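Side-chain contacts in glycoside Hydrolase (Bacteroides uniformis, PDB 5T99), which binds d-galacto-isofagomine and, as a family 2 glycoside hydrolase, probably cleaves beta-galactosidic bonds in agarose-derived sugars: residues A329-R332 against K333-M337; G299-N303 against G304-R308; L399-R402 against D403-H406. All coordinates share one frame; numbering follows the deposited sequence.

The three contacts lie in the catalytic barrel region of one chain and follow each other in sequence: interaction 2 (299-308), interaction 1 (329-337), then interaction 3 (399-406). Interaction 2 is the hairpin whose second strand runs on as barrel strand 305-313; helix 327-339, which carries interaction 1, comes next in the chain. Interaction 3 spans the end of helix 388-403, ahead of strand 409-416 of the same mixed sheet. Their centres are 22 to 24 Å apart and the nearest atoms of any pair about 10 to 12 Å apart, so none touches another. Each is thus a separate local contact of the same barrel domain: the hairpin leading into strand 305-313, an outer helix and a helix-to-strand connection.

Interaction 1 (A329-R332 against K333-M337); sequences ADER and KLQIM
Helix 327-339 joins two parallel barrel strands, and along it Arg332 and Ile336, one turn apart, lie side by side and point the same way. The evidence is the 3.8 Å from Arg332 CG to Ile336 CD1, with that methyl also lying 4.1 Å above the guanidinium plane, displaced toward its rim. Arg332 reaches there as a straight chain, CG anti to the backbone N (chi1 175°). Arg332 NH2 hydrogen-bonds to Cys593 O, and Tyr732 makes a cation-pi contact with the same side chain.

A second pair, Glu331 and Gln335, is also one turn apart. Carboxylate and amide are stacked with their planes only 10° apart, and Gln335 NE2 comes 3.8 Å from Glu331 CD, amide nitrogen against carboxylate carbon. Both ends are tied to a third residue: Arg328 NH1 makes a salt bridge to Glu331 OE1 and a hydrogen bond to Gln335 OE1, which probably helps to hold the two planes nearly parallel.

Asp330 and Lys333 run alongside one another, their charged atoms OD1 and NZ 4.1 Å apart, too far for a salt bridge. A water closes the gap, donating to Asp330 OD1 at 2.7 Å and accepting from Lys333 NZ at 2.8 Å. The Asn318 amide hydrogen-bonds to both, with ND2 to Asp330 OD1 and its own OD1 to Lys333 NZ. Beneath these side chains the backbone bonds step by four residues, for example Leu334 N to Asp330 O at 2.9 Å, while Asp330 and Leu334 pack on helix 354-363. Such a helix, linking strand 305-313 to strand 344-346, is the outer part of a beta-alpha-beta unit of the TIM barrel.

Interaction 2 (G299-N303 against G304-R308); sequences GFFLN and GEKIR
Phe300 and Ile307 touch through Ile307 CG2, which sits 3.6 Å from Phe300 CD2 at the edge of the ring and near its plane. On the same face of the hairpin, the Ile307 chain reaches out to Leu302, with CD1 3.9 Å from Leu302 CD2; CG1 anti to the backbone N (chi1 -173°) sends that methyl toward the leucine. The opposite hairpin face carries Phe301 and Lys306, whose side chains run at a slant to each other: Lys306 CG lies 3.7 Å from Phe301 CE1, and the bent lysine chain then brings CE to 3.9 Å from Gly299 CA.

These contacts belong to a beta hairpin with a type I' turn from Leu302 to Glu305, in which Asn303 and Gly304 both have positive phi. Leu302 N donates to Glu305 O at 2.8 Å, in the carbonyl plane, whereas Glu305 N returns to Leu302 O at 3.1 Å from well above that carbonyl plane.

Further out, Asn303 ND2 donates to Trp260 O and OD1 accepts from Lys292 N. Strand 293-296 pairs with the other side of 299-302, and Phe300 packs on Ile410 and Met411 early in strand 409-416, consistent with a hairpin lying across the N-terminal end of the barrel.

Interaction 3 (L399-R402 against D403-H406); sequences LIMR and DRNH. With EDO (1,2-ethanediol), chain J; EDO (1,2-ethanediol), chain K.
Arg402 and Asp403 lie side by side and point the same way at the C-terminal end of helix 388-403, before a type I turn, Asp403 to His406, leads on to barrel strand 409-416. Helical bonding runs out here: Asp403 N donates to Leu399 O at 2.9 Å, but Arg404 N only weakly to Ile400 O. The arginine grips the carboxylate side-on, one nitrogen to each oxygen. Arg402 NH2 donates to Asp403 OD2 at 3.0 Å; OD2 lies in the guanidinium plane and accepts through its syn lone pair, nearly straight (173°). NE meets OD1 of Asp403 at 2.8 Å, tilted out of both planes, which stand 31° apart. The bend in the arginine at chi3 (73°) swings the guanidinium back beside the aspartate. NH2 also bonds to Pro352 O; the Asp369 carboxylate close to Asp403 OD2 would tend to raise the aspartate's pKa, which Arg402 probably offsets.

Met401 and Arg404 also run alongside each other. The sulfur SD stands over one guanidinium face, 3.4 Å from NH2 of Arg404 and offset toward the rim, and Tyr188 makes a cation-pi contact with this arginine. Arg404 NH1 bonds weakly to O2 of a 1,2-ethanediol (chain K), probably from the crystallisation liquor, at the guanidinium edge. Ile400 crosses Arg404 at about a right angle.

A water ties turn to helix, donating to Arg402 O at 2.6 Å and accepting from Asn405 N at 2.9 Å.

Interaction 1 (A329-R332 against K333-M337)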
# COMPACT_ATOMS: atom_id res chain seq x y z
N ALA A 329 -3.58 -7.23 -6.45
CA ALA A 329 -4.01 -5.82 -6.43
C ALA A 329 -2.89 -4.90 -5.94
O ALA A 329 -2.61 -3.89 -6.56
CB ALA A 329 -5.25 -5.65 -5.56
N ASP A 330 -2.27 -5.28 -4.82
CA ASP A 330 -1.14 -4.52 -4.25
C ASP A 330 0.08 -4.53 -5.18
O ASP A 330 0.67 -3.48 -5.42
CB ASP A 330 -0.72 -5.03 -2.86
CG ASP A 330 -1.63 -4.53 -1.72
OD1 ASP A 330 -2.46 -3.64 -1.92
OD2 ASP A 330 -1.48 -5.03 -0.60
N GLU A 331 0.42 -5.69 -5.72
CA GLU A 331 1.55 -5.81 -6.64
C GLU A 331 1.39 -4.86 -7.83
O GLU A 331 2.31 -4.11 -8.17
CB GLU A 331 1.71 -7.25 -7.12
CG GLU A 331 3.01 -7.49 -7.89
CD GLU A 331 3.10 -8.88 -8.50
OE1 GLU A 331 2.09 -9.39 -9.04
OE2 GLU A 331 4.20 -9.45 -8.45
N ARG A 332 0.23 -4.90 -8.46
CA ARG A 332 -0.10 -4.02 -9.58
C ARG A 332 0.06 -2.54 -9.21
O ARG A 332 0.72 -1.78 -9.92
CB ARG A 332 -1.53 -4.28 -10.06
CG ARG A 332 -2.03 -3.35 -11.14
CD ARG A 332 -3.38 -3.82 -11.63
NE ARG A 332 -3.99 -2.89 -12.57
CZ ARG A 332 -4.82 -1.89 -12.26
NH1 ARG A 332 -5.17 -1.62 -11.00
NH2 ARG A 332 -5.32 -1.15 -13.24
N LYS A 333 -0.54 -2.16 -8.08
CA LYS A 333 -0.41 -0.79 -7.56
C LYS A 333 1.06 -0.38 -7.40
O LYS A 333 1.45 0.66 -7.87
CB LYS A 333 -1.16 -0.66 -6.24
CG LYS A 333 -1.20 0.75 -5.68
CD LYS A 333 -2.33 0.94 -4.69
CE LYS A 333 -2.17 0.09 -3.44
NZ LYS A 333 -3.33 0.27 -2.52
N LEU A 334 1.86 -1.23 -6.79
CA LEU A 334 3.29 -0.94 -6.60
C LEU A 334 4.07 -0.92 -7.92
O LEU A 334 4.94 -0.06 -8.10
CB LEU A 334 3.91 -1.92 -5.59
CG LEU A 334 3.35 -1.78 -4.17
CD1 LEU A 334 3.89 -2.87 -3.27
CD2 LEU A 334 3.68 -0.42 -3.57
N GLN A 335 3.74 -1.84 -8.83
CA GLN A 335 4.36 -1.87 -10.17
C GLN A 335 4.11 -0.58 -10.96
O GLN A 335 5.02 -0.03 -11.59
CB GLN A 335 3.83 -3.04 -10.98
CG GLN A 335 4.40 -4.38 -10.56
CD GLN A 335 3.74 -5.54 -11.28
OE1 GLN A 335 2.60 -5.43 -11.76
NE2 GLN A 335 4.44 -6.67 -11.35
N ILE A 336 2.86 -0.11 -10.91
CA ILE A 336 2.49 1.14 -11.58
C ILE A 336 3.24 2.31 -10.95
O ILE A 336 3.81 3.14 -11.67
CB ILE A 336 0.95 1.33 -11.62
CG1 ILE A 336 0.34 0.34 -12.64
CG2 ILE A 336 0.55 2.75 -11.98
CD1 ILE A 336 -1.15 0.14 -12.50
N MET A 337 3.31 2.34 -9.63
CA MET A 337 4.15 3.34 -8.95
C MET A 337 5.63 3.26 -9.37
O MET A 337 6.25 4.30 -9.66
CB MET A 337 3.96 3.27 -7.43
CG MET A 337 2.58 3.68 -6.96
SD MET A 337 2.22 5.44 -7.19
CE MET A 337 1.37 5.44 -8.77
O HOH W 1 -2.92 -1.48 -0.38

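Interaction 2 (G299-N303 against G304-R308)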
# COMPACT_ATOMS: atom_id res chain seq x y z
N GLY A 299 21.30 13.99 4.95
CA GLY A 299 20.61 13.04 4.07
C GLY A 299 20.51 11.63 4.61
O GLY A 299 20.96 11.34 5.72
N PHE A 300 19.91 10.77 3.79
CA PHE A 300 19.69 9.37 4.11
C PHE A 300 20.58 8.52 3.20
O PHE A 300 20.84 8.89 2.05
CB PHE A 300 18.20 8.99 3.92
CG PHE A 300 17.77 7.80 4.73
CD1 PHE A 300 17.19 7.96 5.99
CD2 PHE A 300 17.94 6.51 4.24
CE1 PHE A 300 16.81 6.85 6.74
CE2 PHE A 300 17.56 5.40 4.98
CZ PHE A 300 17.00 5.57 6.24
N PHE A 301 21.03 7.38 3.73
CA PHE A 301 21.98 6.53 3.04
C PHE A 301 21.53 5.08 3.05
O PHE A 301 21.15 4.55 4.09
CB PHE A 301 23.37 6.67 3.66
CG PHE A 301 23.95 8.05 3.54
CD1 PHE A 301 24.83 8.36 2.50
CD2 PHE A 301 23.60 9.05 4.45
CE1 PHE A 301 25.36 9.65 2.37
CE2 PHE A 301 24.11 10.35 4.32
CZ PHE A 301 25.00 10.64 3.28
N LEU A 302 21.59 4.45 1.87
CA LEU A 302 21.31 3.03 1.69
C LEU A 302 22.55 2.35 1.12
O LEU A 302 23.04 2.73 0.04
CB LEU A 302 20.11 2.84 0.74
CG LEU A 302 19.74 1.40 0.37
CD1 LEU A 302 19.34 0.62 1.61
CD2 LEU A 302 18.63 1.37 -0.66
N ASN A 303 23.08 1.36 1.83
CA ASN A 303 24.27 0.62 1.39
C ASN A 303 25.46 1.56 1.05
O ASN A 303 26.18 1.37 0.06
CB ASN A 303 23.90 -0.33 0.23
CG ASN A 303 22.94 -1.43 0.67
OD1 ASN A 303 23.03 -1.91 1.80
ND2 ASN A 303 22.03 -1.83 -0.22
N GLY A 304 25.63 2.57 1.89
CA GLY A 304 26.70 3.54 1.76
C GLY A 304 26.52 4.65 0.73
O GLY A 304 27.43 5.45 0.57
N GLU A 305 25.38 4.71 0.04
CA GLU A 305 25.14 5.72 -1.01
C GLU A 305 23.95 6.58 -0.60
O GLU A 305 22.99 6.08 0.01
CB GLU A 305 24.84 5.05 -2.36
CG GLU A 305 25.92 4.09 -2.88
CD GLU A 305 27.18 4.80 -3.39
OE1 GLU A 305 28.30 4.34 -3.06
OE2 GLU A 305 27.05 5.82 -4.12
N LYS A 306 24.03 7.87 -0.91
CA LYS A 306 22.89 8.79 -0.81
C LYS A 306 21.70 8.20 -1.54
O LYS A 306 21.83 7.79 -2.68
CB LYS A 306 23.21 10.15 -1.45
CG LYS A 306 23.57 11.26 -0.48
CD LYS A 306 22.34 12.01 0.05
CE LYS A 306 22.74 13.26 0.82
NZ LYS A 306 23.37 14.32 -0.03
N ILE A 307 20.57 8.14 -0.85
CA ILE A 307 19.29 7.79 -1.45
C ILE A 307 18.40 9.04 -1.36
O ILE A 307 18.52 9.81 -0.41
CB ILE A 307 18.65 6.56 -0.74
CG1 ILE A 307 17.39 6.08 -1.47
CG2 ILE A 307 18.29 6.84 0.72
CD1 ILE A 307 16.80 4.81 -0.89
N ARG A 308 17.55 9.24 -2.35
CA ARG A 308 16.52 10.28 -2.32
C ARG A 308 15.15 9.66 -2.48
O ARG A 308 14.98 8.73 -3.26
CB ARG A 308 16.76 11.32 -3.41
CG ARG A 308 18.17 11.89 -3.36
CD ARG A 308 18.35 13.16 -4.17
NE ARG A 308 19.44 13.98 -3.63
CZ ARG A 308 19.36 14.78 -2.55
NH1 ARG A 308 18.23 14.87 -1.83
NH2 ARG A 308 20.44 15.48 -2.17
O HOH W 2 18.88 11.87 1.38

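Interaction 3 (L399-R402 against D403-H406)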
# COMPACT_ATOMS: atom_id res chain seq x y z
N LEU A 399 3.21 -3.23 16.17
CA LEU A 399 3.67 -2.84 14.84
C LEU A 399 5.17 -3.15 14.64
O LEU A 399 5.57 -3.73 13.64
CB LEU A 399 3.41 -1.35 14.62
CG LEU A 399 4.04 -0.71 13.38
CD1 LEU A 399 3.44 -1.33 12.13
CD2 LEU A 399 3.88 0.81 13.40
N ILE A 400 5.99 -2.72 15.58
CA ILE A 400 7.44 -2.87 15.45
C ILE A 400 7.85 -4.35 15.52
O ILE A 400 8.69 -4.79 14.75
CB ILE A 400 8.18 -1.98 16.47
CG1 ILE A 400 7.96 -0.51 16.10
CG2 ILE A 400 9.67 -2.31 16.51
CD1 ILE A 400 8.36 0.46 17.19
N MET A 401 7.21 -5.10 16.42
CA MET A 401 7.46 -6.54 16.53
C MET A 401 7.08 -7.28 15.24
O MET A 401 7.81 -8.19 14.80
CB MET A 401 6.68 -7.13 17.71
CG MET A 401 7.08 -6.62 19.08
SD MET A 401 8.68 -7.23 19.59
CE MET A 401 8.18 -8.86 20.17
N ARG A 402 5.97 -6.88 14.63
CA ARG A 402 5.50 -7.45 13.37
C ARG A 402 6.43 -7.13 12.20
O ARG A 402 6.72 -8.02 11.40
CB ARG A 402 4.09 -6.92 13.04
CG ARG A 402 3.34 -7.64 11.92
CD ARG A 402 2.05 -6.92 11.50
NE ARG A 402 2.35 -5.71 10.74
CZ ARG A 402 1.49 -5.03 9.98
NH1 ARG A 402 0.20 -5.40 9.85
NH2 ARG A 402 1.92 -3.95 9.33
N ASP A 403 6.88 -5.88 12.11
CA ASP A 403 7.54 -5.39 10.89
C ASP A 403 9.07 -5.18 10.94
O ASP A 403 9.65 -4.84 9.92
CB ASP A 403 6.88 -4.09 10.42
CG ASP A 403 5.44 -4.27 10.03
OD1 ASP A 403 4.98 -5.43 9.98
OD2 ASP A 403 4.75 -3.24 9.78
N ARG A 404 9.70 -5.40 12.09
CA ARG A 404 11.13 -5.07 12.24
C ARG A 404 12.11 -6.00 11.52
O ARG A 404 13.32 -5.83 11.66
CB ARG A 404 11.52 -4.95 13.71
CG ARG A 404 11.41 -6.25 14.52
CD ARG A 404 11.63 -5.94 15.97
NE ARG A 404 11.55 -7.10 16.83
CZ ARG A 404 11.92 -7.12 18.11
NH1 ARG A 404 12.41 -6.03 18.71
NH2 ARG A 404 11.79 -8.25 18.82
N ASN A 405 11.60 -7.00 10.80
CA ASN A 405 12.42 -7.82 9.91
C ASN A 405 12.32 -7.46 8.43
O ASN A 405 13.14 -7.94 7.65
CB ASN A 405 12.09 -9.29 10.10
CG ASN A 405 12.30 -9.73 11.53
OD1 ASN A 405 13.34 -9.42 12.11
ND2 ASN A 405 11.32 -10.42 12.11
N HIS A 406 11.33 -6.65 8.04
CA HIS A 406 11.21 -6.25 6.63
C HIS A 406 12.37 -5.34 6.23
O HIS A 406 12.54 -4.28 6.82
CB HIS A 406 9.91 -5.48 6.39
CG HIS A 406 8.67 -6.32 6.46
ND1 HIS A 406 8.35 -7.25 5.50
CD2 HIS A 406 7.64 -6.31 7.34
CE1 HIS A 406 7.19 -7.81 5.80
NE2 HIS A 406 6.75 -7.27 6.92
C1 EDO J . 16.41 -6.10 8.85
O1 EDO J . 15.81 -6.24 10.16
C2 EDO J . 16.64 -7.44 8.15
O2 EDO J . 15.87 -7.58 6.94
C1 EDO K . 14.08 -7.75 22.39
O1 EDO K . 15.17 -7.88 23.31
C2 EDO K . 13.76 -6.29 22.06
O2 EDO K . 12.35 -6.06 22.10
O HOH W 3 10.11 -9.34 15.63
O HOH W 4 9.06 -8.16 10.17